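Local coordinates for branched-chain-amino-acid aminotransferase (Deinococcus radiodurans, PDB 3UZO), which probably catalyses the pyridoxal-phosphate-dependent transfer of the amino group between leucine, isoleucine or valine and 2-oxoglutarate, at residues W26-I34 with C169-K177; Y33-L41 with A121-F132. All coordinates share one frame; numbering follows the deposited sequence.

Contact 1 of 2, residues W26-I34 with C169-K177. With GLU (glutamic acid), chain D.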
loop_
_atom_site.group_PDB
_atom_site.type_symbol
_atom_site.label_atom_id
_atom_site.label_comp_id
_atom_site.label_asym_id
_atom_site.label_seq_id
_atom_site.Cartn_x
_atom_site.Cartn_y
_atom_site.Cartn_z
ATOM N N TRP A 26 7.930 25.467 21.817
ATOM C CA TRP A 26 8.631 24.199 21.740
ATOM C C TRP A 26 8.173 23.177 22.773
ATOM O O TRP A 26 8.093 21.982 22.477
ATOM C CB TRP A 26 10.134 24.438 21.885
ATOM C CG TRP A 26 10.623 25.634 21.132
ATOM C CD1 TRP A 26 11.050 26.818 21.664
ATOM C CD2 TRP A 26 10.730 25.771 19.710
ATOM N NE1 TRP A 26 11.417 27.682 20.661
ATOM C CE2 TRP A 26 11.232 27.064 19.451
ATOM C CE3 TRP A 26 10.449 24.925 18.628
ATOM C CZ2 TRP A 26 11.463 27.534 18.153
ATOM C CZ3 TRP A 26 10.678 25.394 17.332
ATOM C CH2 TRP A 26 11.180 26.685 17.110
ATOM N N SER A 27 7.844 23.649 23.969
ATOM C CA SER A 27 7.432 22.767 25.057
ATOM C C SER A 27 6.152 21.974 24.821
ATOM O O SER A 27 5.981 20.896 25.391
ATOM C CB SER A 27 7.289 23.568 26.357
ATOM O OG SER A 27 6.147 24.409 26.319
ATOM N N THR A 28 5.260 22.486 23.980
ATOM C CA THR A 28 3.993 21.798 23.732
ATOM C C THR A 28 3.988 21.065 22.400
ATOM O O THR A 28 2.966 20.547 21.966
ATOM C CB THR A 28 2.811 22.787 23.745
ATOM O OG1 THR A 28 3.012 23.778 22.732
ATOM C CG2 THR A 28 2.705 23.474 25.104
ATOM N N LEU A 29 5.148 21.024 21.759
ATOM C CA LEU A 29 5.273 20.356 20.480
ATOM C C LEU A 29 5.045 18.853 20.633
ATOM O O LEU A 29 5.537 18.233 21.573
ATOM C CB LEU A 29 6.673 20.617 19.913
ATOM C CG LEU A 29 6.835 20.950 18.430
ATOM C CD1 LEU A 29 6.019 22.180 18.069
ATOM C CD2 LEU A 29 8.311 21.185 18.140
ATOM N N GLY A 30 4.279 18.280 19.711
ATOM C CA GLY A 30 4.027 16.853 19.726
ATOM C C GLY A 30 4.543 16.306 18.403
ATOM O O GLY A 30 5.682 16.563 18.017
ATOM N N PHE A 31 3.710 15.560 17.695
ATOM C CA PHE A 31 4.111 15.027 16.401
ATOM C C PHE A 31 2.943 15.277 15.463
ATOM O O PHE A 31 2.155 14.376 15.173
ATOM C CB PHE A 31 4.419 13.524 16.485
ATOM C CG PHE A 31 5.231 13.001 15.320
ATOM C CD1 PHE A 31 6.624 13.002 15.367
ATOM C CD2 PHE A 31 4.602 12.516 14.177
ATOM C CE1 PHE A 31 7.385 12.525 14.290
ATOM C CE2 PHE A 31 5.345 12.035 13.091
ATOM C CZ PHE A 31 6.745 12.040 13.147
ATOM N N SER A 32 2.829 16.521 15.008
ATOM C CA SER A 32 1.755 16.932 14.112
ATOM C C SER A 32 2.284 17.920 13.084
ATOM O O SER A 32 3.202 18.691 13.364
ATOM C CB SER A 32 0.625 17.583 14.908
ATOM O OG SER A 32 0.003 16.634 15.754
ATOM N N TYR A 33 1.681 17.912 11.904
ATOM C CA TYR A 33 2.112 18.793 10.833
ATOM C C TYR A 33 2.007 20.273 11.148
ATOM O O TYR A 33 0.991 20.765 11.649
ATOM C CB TYR A 33 1.335 18.507 9.543
ATOM C CG TYR A 33 1.835 19.316 8.353
ATOM C CD1 TYR A 33 1.286 20.565 8.047
ATOM C CD2 TYR A 33 2.876 18.839 7.548
ATOM C CE1 TYR A 33 1.758 21.321 6.968
ATOM C CE2 TYR A 33 3.362 19.589 6.467
ATOM C CZ TYR A 33 2.794 20.827 6.182
ATOM O OH TYR A 33 3.246 21.566 5.109
ATOM N N ILE A 34 3.091 20.969 10.844
ATOM C CA ILE A 34 3.186 22.409 11.003
ATOM C C ILE A 34 3.868 22.810 9.707
ATOM O O ILE A 34 4.873 22.198 9.314
ATOM C CB ILE A 34 4.077 22.804 12.197
ATOM C CG1 ILE A 34 3.376 22.431 13.506
ATOM C CG2 ILE A 34 4.370 24.294 12.152
ATOM C CD1 ILE A 34 4.196 22.704 14.746
ATOM N N CYS A 169 10.136 19.510 6.181
ATOM C CA CYS A 169 10.463 19.302 7.583
ATOM C C CYS A 169 9.374 19.847 8.486
ATOM O O CYS A 169 8.583 20.692 8.078
ATOM C CB CYS A 169 11.811 19.951 7.925
ATOM S SG CYS A 169 11.841 21.753 7.791
ATOM N N VAL A 170 9.345 19.346 9.715
ATOM C CA VAL A 170 8.351 19.742 10.709
ATOM C C VAL A 170 8.978 19.667 12.097
ATOM O O VAL A 170 9.516 18.631 12.484
ATOM C CB VAL A 170 7.130 18.773 10.698
ATOM C CG1 VAL A 170 6.082 19.222 11.730
ATOM C CG2 VAL A 170 6.518 18.706 9.307
ATOM N N PRO A 171 8.941 20.771 12.858
ATOM C CA PRO A 171 9.525 20.715 14.203
ATOM C C PRO A 171 8.631 19.781 15.018
ATOM O O PRO A 171 7.406 19.861 14.914
ATOM C CB PRO A 171 9.434 22.164 14.677
ATOM C CG PRO A 171 8.179 22.658 13.979
ATOM C CD PRO A 171 8.338 22.089 12.589
ATOM N N VAL A 172 9.222 18.893 15.810
ATOM C CA VAL A 172 8.423 17.954 16.596
ATOM C C VAL A 172 8.996 17.659 17.974
ATOM O O VAL A 172 10.173 17.906 18.245
ATOM C CB VAL A 172 8.283 16.579 15.891
ATOM C CG1 VAL A 172 7.789 16.752 14.469
ATOM C CG2 VAL A 172 9.629 15.852 15.909
ATOM N N GLY A 173 8.139 17.114 18.832
ATOM C CA GLY A 173 8.540 16.716 20.168
ATOM C C GLY A 173 8.349 15.207 20.249
ATOM O O GLY A 173 8.801 14.480 19.364
ATOM N N PRO A 174 7.660 14.702 21.283
ATOM C CA PRO A 174 7.411 13.266 21.469
ATOM C C PRO A 174 6.378 12.638 20.519
ATOM O O PRO A 174 5.434 13.297 20.080
ATOM C CB PRO A 174 6.971 13.192 22.930
ATOM C CG PRO A 174 6.268 14.494 23.130
ATOM C CD PRO A 174 7.194 15.471 22.451
ATOM N N TYR A 175 6.582 11.359 20.207
ATOM C CA TYR A 175 5.690 10.597 19.334
ATOM C C TYR A 175 4.709 9.840 20.217
ATOM O O TYR A 175 3.493 9.907 20.019
ATOM C CB TYR A 175 6.489 9.594 18.502
ATOM C CG TYR A 175 5.714 8.928 17.386
ATOM C CD1 TYR A 175 5.267 9.664 16.291
ATOM C CD2 TYR A 175 5.475 7.553 17.396
ATOM C CE1 TYR A 175 4.611 9.053 15.229
ATOM C CE2 TYR A 175 4.814 6.927 16.334
ATOM C CZ TYR A 175 4.388 7.685 15.254
ATOM O OH TYR A 175 3.757 7.077 14.191
ATOM N N PHE A 176 5.257 9.105 21.180
ATOM C CA PHE A 176 4.460 8.321 22.120
ATOM C C PHE A 176 4.816 8.763 23.521
ATOM O O PHE A 176 5.554 8.066 24.234
ATOM C CB PHE A 176 4.765 6.828 21.974
ATOM C CG PHE A 176 4.075 6.180 20.813
ATOM C CD1 PHE A 176 4.429 4.902 20.407
ATOM C CD2 PHE A 176 3.079 6.855 20.112
ATOM C CE1 PHE A 176 3.811 4.304 19.318
ATOM C CE2 PHE A 176 2.452 6.267 19.022
ATOM C CZ PHE A 176 2.819 4.987 18.621
ATOM N N LYS A 177 4.299 9.923 23.911
ATOM C CA LYS A 177 4.596 10.483 25.217
ATOM C C LYS A 177 6.047 10.900 25.244
ATOM O O LYS A 177 6.777 10.740 24.260
ATOM C CB LYS A 177 4.363 9.452 26.306
ATOM C CG LYS A 177 2.950 9.021 26.462
ATOM C CD LYS A 177 2.850 8.090 27.620
ATOM C CE LYS A 177 1.477 7.489 27.750
ATOM N NZ LYS A 177 1.478 6.502 28.859
HETATM N N GLU D . 7.415 7.263 9.636
HETATM C CA GLU D . 6.623 7.125 10.888
HETATM C C GLU D . 5.323 7.888 10.773
HETATM O O GLU D . 4.397 7.584 11.548
HETATM C CB GLU D . 7.410 7.662 12.078
HETATM C CG GLU D . 8.407 6.682 12.649
HETATM C CD GLU D . 9.000 7.161 13.951
HETATM O OE1 GLU D . 8.239 7.704 14.782
HETATM O OE2 GLU D . 10.223 6.987 14.141
HETATM O OXT GLU D . 5.263 8.786 9.912
HETATM O O HOH W 1 4.780 18.791 15.423
HETATM O O HOH W 2 6.173 21.610 6.756
#
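Tyr-175 drives the edge of its ring into a face of Phe-31 in a T-shaped stack, with centroids 4.8 Å apart and planes at 87°. Its CD1 sits 3.5 Å from CG of Phe-31, offset from the middle of the ring toward the rim. With CG of Phe-31 anti to the backbone N (chi1 -162°), the ring runs alongside Val-172, whose CB lies 4.0 Å from CD1 of Phe-31. A face of Tyr-175 carries the substrate: OE1 of the bound glutamate stands 3.6 Å above the plane of that ring, over its centre, and the tyrosine OH gives a weak hydrogen bond to the ligand O. This is the substrate side of a class-IV aminotransferase active site, where strand 162-172 ends and the chain turns into the loop holding Tyr-175. Arg-145, together with Tyr-71 and Val-157 of the second subunit, also binds the glutamate, and Ile-155 of that subunit packs on Phe-31 and Val-172. Behind the aromatic pair, the backbones are tied by a short, nearly straight hydrogen bond from Gly-173 N to Gly-30 O (2.6 Å). Leu-29 lays CD2 against the backbone between Pro-171 and Val-172, 3.4 Å from Val-172 N, while CZ3 of Trp-26 meets CB of Pro-171 at the indole edge. Farther along, CG1 of Val-170 packs against CB of Ile-34 at 4.1 Å. Two waters bridge the backbones, one donating to Ser-32 O and Pro-171 O, the other to Ile-34 O and Cys-169 O.

Contact 2 of 2, residues Y33-L41 with A121-F132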
loop_
_atom_site.group_PDB
_atom_site.type_symbol
_atom_site.label_atom_id
_atom_site.label_comp_id
_atom_site.label_asym_id
_atom_site.label_seq_id
_atom_site.Cartn_x
_atom_site.Cartn_y
_atom_site.Cartn_z
ATOM N N TYR A 33 1.681 17.912 11.904
ATOM C CA TYR A 33 2.112 18.793 10.833
ATOM C C TYR A 33 2.007 20.273 11.148
ATOM O O TYR A 33 0.991 20.765 11.649
ATOM C CB TYR A 33 1.335 18.507 9.543
ATOM C CG TYR A 33 1.835 19.316 8.353
ATOM C CD1 TYR A 33 1.286 20.565 8.047
ATOM C CD2 TYR A 33 2.876 18.839 7.548
ATOM C CE1 TYR A 33 1.758 21.321 6.968
ATOM C CE2 TYR A 33 3.362 19.589 6.467
ATOM C CZ TYR A 33 2.794 20.827 6.182
ATOM O OH TYR A 33 3.246 21.566 5.109
ATOM N N ILE A 34 3.091 20.969 10.844
ATOM C CA ILE A 34 3.186 22.409 11.003
ATOM C C ILE A 34 3.868 22.810 9.707
ATOM O O ILE A 34 4.873 22.198 9.314
ATOM C CB ILE A 34 4.077 22.804 12.197
ATOM C CG1 ILE A 34 3.376 22.431 13.506
ATOM C CG2 ILE A 34 4.370 24.294 12.152
ATOM C CD1 ILE A 34 4.196 22.704 14.746
ATOM N N ARG A 35 3.328 23.812 9.025
ATOM C CA ARG A 35 3.923 24.224 7.769
ATOM C C ARG A 35 5.179 25.047 7.970
ATOM O O ARG A 35 5.149 26.115 8.594
ATOM C CB ARG A 35 2.918 25.012 6.929
ATOM C CG ARG A 35 3.458 25.394 5.557
ATOM C CD ARG A 35 2.388 26.015 4.685
ATOM N NE ARG A 35 2.915 26.403 3.378
ATOM C CZ ARG A 35 2.158 26.772 2.348
ATOM N NH1 ARG A 35 0.834 26.803 2.474
ATOM N NH2 ARG A 35 2.722 27.101 1.191
ATOM N N THR A 36 6.300 24.543 7.462
ATOM C CA THR A 36 7.538 25.297 7.575
ATOM C C THR A 36 7.670 26.099 6.281
ATOM O O THR A 36 6.858 25.944 5.365
ATOM C CB THR A 36 8.757 24.379 7.811
ATOM O OG1 THR A 36 8.752 23.322 6.851
ATOM C CG2 THR A 36 8.703 23.781 9.230
ATOM N N ASP A 37 8.680 26.951 6.190
ATOM C CA ASP A 37 8.820 27.820 5.022
ATOM C C ASP A 37 9.115 27.212 3.651
ATOM O O ASP A 37 8.391 27.460 2.683
ATOM C CB ASP A 37 9.859 28.912 5.318
ATOM C CG ASP A 37 9.466 29.790 6.505
ATOM O OD1 ASP A 37 8.276 29.775 6.893
ATOM O OD2 ASP A 37 10.340 30.505 7.043
ATOM N N LEU A 38 10.169 26.412 3.560
ATOM C CA LEU A 38 10.556 25.854 2.276
ATOM C C LEU A 38 10.823 24.351 2.268
ATOM O O LEU A 38 11.352 23.795 3.238
ATOM C CB LEU A 38 11.808 26.579 1.791
ATOM C CG LEU A 38 11.657 28.081 1.546
ATOM C CD1 LEU A 38 13.039 28.748 1.514
ATOM C CD2 LEU A 38 10.904 28.301 0.249
ATOM N N ARG A 39 10.447 23.707 1.168
ATOM C CA ARG A 39 10.695 22.275 1.004
ATOM C C ARG A 39 11.410 22.021 -0.322
ATOM O O ARG A 39 11.333 22.837 -1.258
ATOM C CB ARG A 39 9.387 21.475 1.073
ATOM C CG ARG A 39 8.280 21.937 0.142
ATOM C CD ARG A 39 7.026 22.262 0.938
ATOM N NE ARG A 39 7.126 23.575 1.542
ATOM C CZ ARG A 39 6.798 23.881 2.791
ATOM N NH1 ARG A 39 6.330 22.965 3.638
ATOM N NH2 ARG A 39 6.947 25.131 3.190
ATOM N N TYR A 40 12.106 20.887 -0.387
ATOM C CA TYR A 40 12.860 20.479 -1.562
ATOM C C TYR A 40 11.978 19.649 -2.498
ATOM O O TYR A 40 11.185 18.813 -2.053
ATOM C CB TYR A 40 14.082 19.669 -1.110
ATOM C CG TYR A 40 14.966 19.131 -2.216
ATOM C CD1 TYR A 40 16.190 19.732 -2.515
ATOM C CD2 TYR A 40 14.599 17.995 -2.935
ATOM C CE1 TYR A 40 17.033 19.207 -3.503
ATOM C CE2 TYR A 40 15.430 17.462 -3.926
ATOM C CZ TYR A 40 16.645 18.073 -4.201
ATOM O OH TYR A 40 17.463 17.541 -5.170
ATOM N N LEU A 41 12.118 19.888 -3.798
ATOM C CA LEU A 41 11.338 19.166 -4.794
ATOM C C LEU A 41 12.199 18.863 -6.013
ATOM O O LEU A 41 12.863 19.756 -6.548
ATOM C CB LEU A 41 10.126 20.001 -5.221
ATOM C CG LEU A 41 9.183 19.394 -6.267
ATOM C CD1 LEU A 41 8.499 18.172 -5.692
ATOM C CD2 LEU A 41 8.139 20.427 -6.682
ATOM N N ALA A 121 19.634 17.246 -0.163
ATOM C CA ALA A 121 18.260 17.737 -0.059
ATOM C C ALA A 121 17.891 18.015 1.409
ATOM O O ALA A 121 17.310 19.048 1.724
ATOM C CB ALA A 121 17.284 16.724 -0.665
ATOM N N CYS A 122 18.223 17.097 2.311
ATOM C CA CYS A 122 17.907 17.338 3.712
ATOM C C CYS A 122 18.716 18.528 4.255
ATOM O O CYS A 122 18.184 19.341 5.008
ATOM C CB CYS A 122 18.136 16.077 4.553
ATOM S SG CYS A 122 19.756 15.350 4.409
ATOM N N LEU A 123 19.985 18.649 3.865
ATOM C CA LEU A 123 20.793 19.780 4.333
ATOM C C LEU A 123 20.154 21.092 3.882
ATOM O O LEU A 123 20.006 22.022 4.679
ATOM C CB LEU A 123 22.225 19.690 3.799
ATOM C CG LEU A 123 23.063 18.532 4.350
ATOM C CD1 LEU A 123 24.394 18.460 3.625
ATOM C CD2 LEU A 123 23.259 18.724 5.856
ATOM N N GLN A 124 19.772 21.162 2.608
ATOM C CA GLN A 124 19.126 22.363 2.081
ATOM C C GLN A 124 17.877 22.704 2.882
ATOM O O GLN A 124 17.656 23.860 3.234
ATOM C CB GLN A 124 18.726 22.183 0.616
ATOM C CG GLN A 124 19.868 22.246 -0.387
ATOM C CD GLN A 124 19.360 22.404 -1.812
ATOM O OE1 GLN A 124 18.600 23.322 -2.107
ATOM N NE2 GLN A 124 19.781 21.511 -2.699
ATOM N N VAL A 125 17.057 21.696 3.168
ATOM C CA VAL A 125 15.831 21.925 3.927
ATOM C C VAL A 125 16.133 22.362 5.354
ATOM O O VAL A 125 15.517 23.295 5.854
ATOM C CB VAL A 125 14.929 20.654 3.936
ATOM C CG1 VAL A 125 13.706 20.844 4.865
ATOM C CG2 VAL A 125 14.456 20.370 2.523
ATOM N N VAL A 126 17.087 21.714 6.021
ATOM C CA VAL A 126 17.391 22.122 7.394
ATOM C C VAL A 126 17.903 23.567 7.418
ATOM O O VAL A 126 17.413 24.411 8.179
ATOM C CB VAL A 126 18.441 21.182 8.066
ATOM C CG1 VAL A 126 18.809 21.717 9.457
ATOM C CG2 VAL A 126 17.879 19.764 8.185
ATOM N N ARG A 127 18.873 23.869 6.569
ATOM C CA ARG A 127 19.428 25.215 6.536
ATOM C C ARG A 127 18.405 26.311 6.238
ATOM O O ARG A 127 18.415 27.354 6.882
ATOM C CB ARG A 127 20.581 25.273 5.533
ATOM C CG ARG A 127 21.822 24.553 6.039
ATOM C CD ARG A 127 22.817 24.272 4.932
ATOM N NE ARG A 127 23.951 23.503 5.443
ATOM C CZ ARG A 127 24.753 22.765 4.686
ATOM N NH1 ARG A 127 24.547 22.695 3.378
ATOM N NH2 ARG A 127 25.752 22.085 5.240
ATOM N N ALA A 128 17.511 26.066 5.288
ATOM C CA ALA A 128 16.502 27.055 4.911
ATOM C C ALA A 128 15.395 27.212 5.948
ATOM O O ALA A 128 14.684 28.208 5.946
ATOM C CB ALA A 128 15.899 26.691 3.564
ATOM N N ASN A 129 15.248 26.222 6.825
ATOM C CA ASN A 129 14.219 26.259 7.861
ATOM C C ASN A 129 14.858 26.165 9.239
ATOM O O ASN A 129 14.236 25.675 10.183
ATOM C CB ASN A 129 13.246 25.088 7.675
ATOM C CG ASN A 129 12.439 25.191 6.394
ATOM O OD1 ASN A 129 11.470 25.946 6.316
ATOM N ND2 ASN A 129 12.841 24.432 5.378
ATOM N N GLU A 130 16.096 26.639 9.365
ATOM C CA GLU A 130 16.791 26.552 10.647
ATOM C C GLU A 130 16.044 27.189 11.815
ATOM O O GLU A 130 16.164 26.727 12.960
ATOM C CB GLU A 130 18.192 27.166 10.540
ATOM C CG GLU A 130 18.902 27.280 11.874
ATOM C CD GLU A 130 20.335 27.742 11.743
ATOM O OE1 GLU A 130 20.968 27.977 12.790
ATOM O OE2 GLU A 130 20.827 27.866 10.600
ATOM N N HIS A 131 15.276 28.238 11.531
ATOM C CA HIS A 131 14.519 28.925 12.567
ATOM C C HIS A 131 13.392 28.074 13.158
ATOM O O HIS A 131 12.768 28.476 14.141
ATOM C CB HIS A 131 13.968 30.268 12.043
ATOM C CG HIS A 131 13.273 30.175 10.717
ATOM N ND1 HIS A 131 13.913 29.771 9.565
ATOM C CD2 HIS A 131 11.997 30.454 10.360
ATOM C CE1 HIS A 131 13.059 29.801 8.555
ATOM N NE2 HIS A 131 11.889 30.212 9.011
ATOM N N PHE A 132 13.145 26.901 12.568
ATOM C CA PHE A 132 12.115 25.986 13.061
ATOM C C PHE A 132 12.735 24.867 13.901
ATOM O O PHE A 132 12.030 24.005 14.417
ATOM C CB PHE A 132 11.331 25.356 11.908
ATOM C CG PHE A 132 10.300 26.266 11.293
ATOM C CD1 PHE A 132 10.544 26.893 10.074
ATOM C CD2 PHE A 132 9.076 26.477 11.923
ATOM C CE1 PHE A 132 9.587 27.717 9.485
ATOM C CE2 PHE A 132 8.107 27.301 11.344
ATOM C CZ PHE A 132 8.367 27.923 10.120
#
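Helix 115-128 packs on the start of strand 39-45, and the turn that follows the helix grips the loop leading into that strand. The short segments 39-41 and 121-128 run nearly antiparallel, at 150°, with their axes 7.8 Å apart. Tyr-40 extends toward the helix with CG anti to the backbone N (chi1 179°), and the methyl CB of Ala-121 sits almost exactly over the centre of its ring, 3.5 Å from the centroid, in a CH-pi contact. NE2 of Gln-124, hydrogen-bonded to Asp-120, lies in the ring plane at the edge of Tyr-40, and Val-125 CG2 fills in beside Tyr-40 CB at 3.7 Å. Asn-129, the first residue to leave helical geometry, ties the helix end to Leu-38, just before strand 39-45, with both ends of its amide: OD1 accepts from Leu-38 N at 3.1 Å, and ND2 donates to Leu-38 O at 2.7 Å, each bond using an in-plane carbonyl lone pair. A second bond from ND2 to Val-125 O, in the last turn of the helix, fixes the rotation of this buried amide. Beyond it, CG2 of Thr-36 lies over a face of Phe-132 in a second CH-pi contact, 3.7 Å from the ring centroid, while Thr-36 OG1 binds Cys-169 O of strand 162-172. At the outer end, His-131 NE2 donates to Asp-37 OD2 over a short 2.5 Å, keeping the acceptor in its ring plane but meeting the carboxylate from above. The whole is typical of a helix lying along an antiparallel beta-sheet.

How the contacts relate
The centres of contacts 1 and 2 lie about 15 Å apart; their first segments, 26-34 and 33-41, overlap in one continuous run of chain and share Tyr-33 and Ile-34. Contact 2 is nested inside the loop that contact 1 closes, since 33-41 begins after 26-34 does and 121-132 comes before 169-177. Both reach the same antiparallel sheet, in which strands 39-45 and 162-172 are neighbours. They also touch directly: Cys-169 SG packs on Val-125 CG1, and Pro-171 CB on Phe-132 O. The N-terminal segment thus links the substrate pocket, at contact 1, to the helix-covered part of the sheet at contact 2, and each contact borders the second subunit.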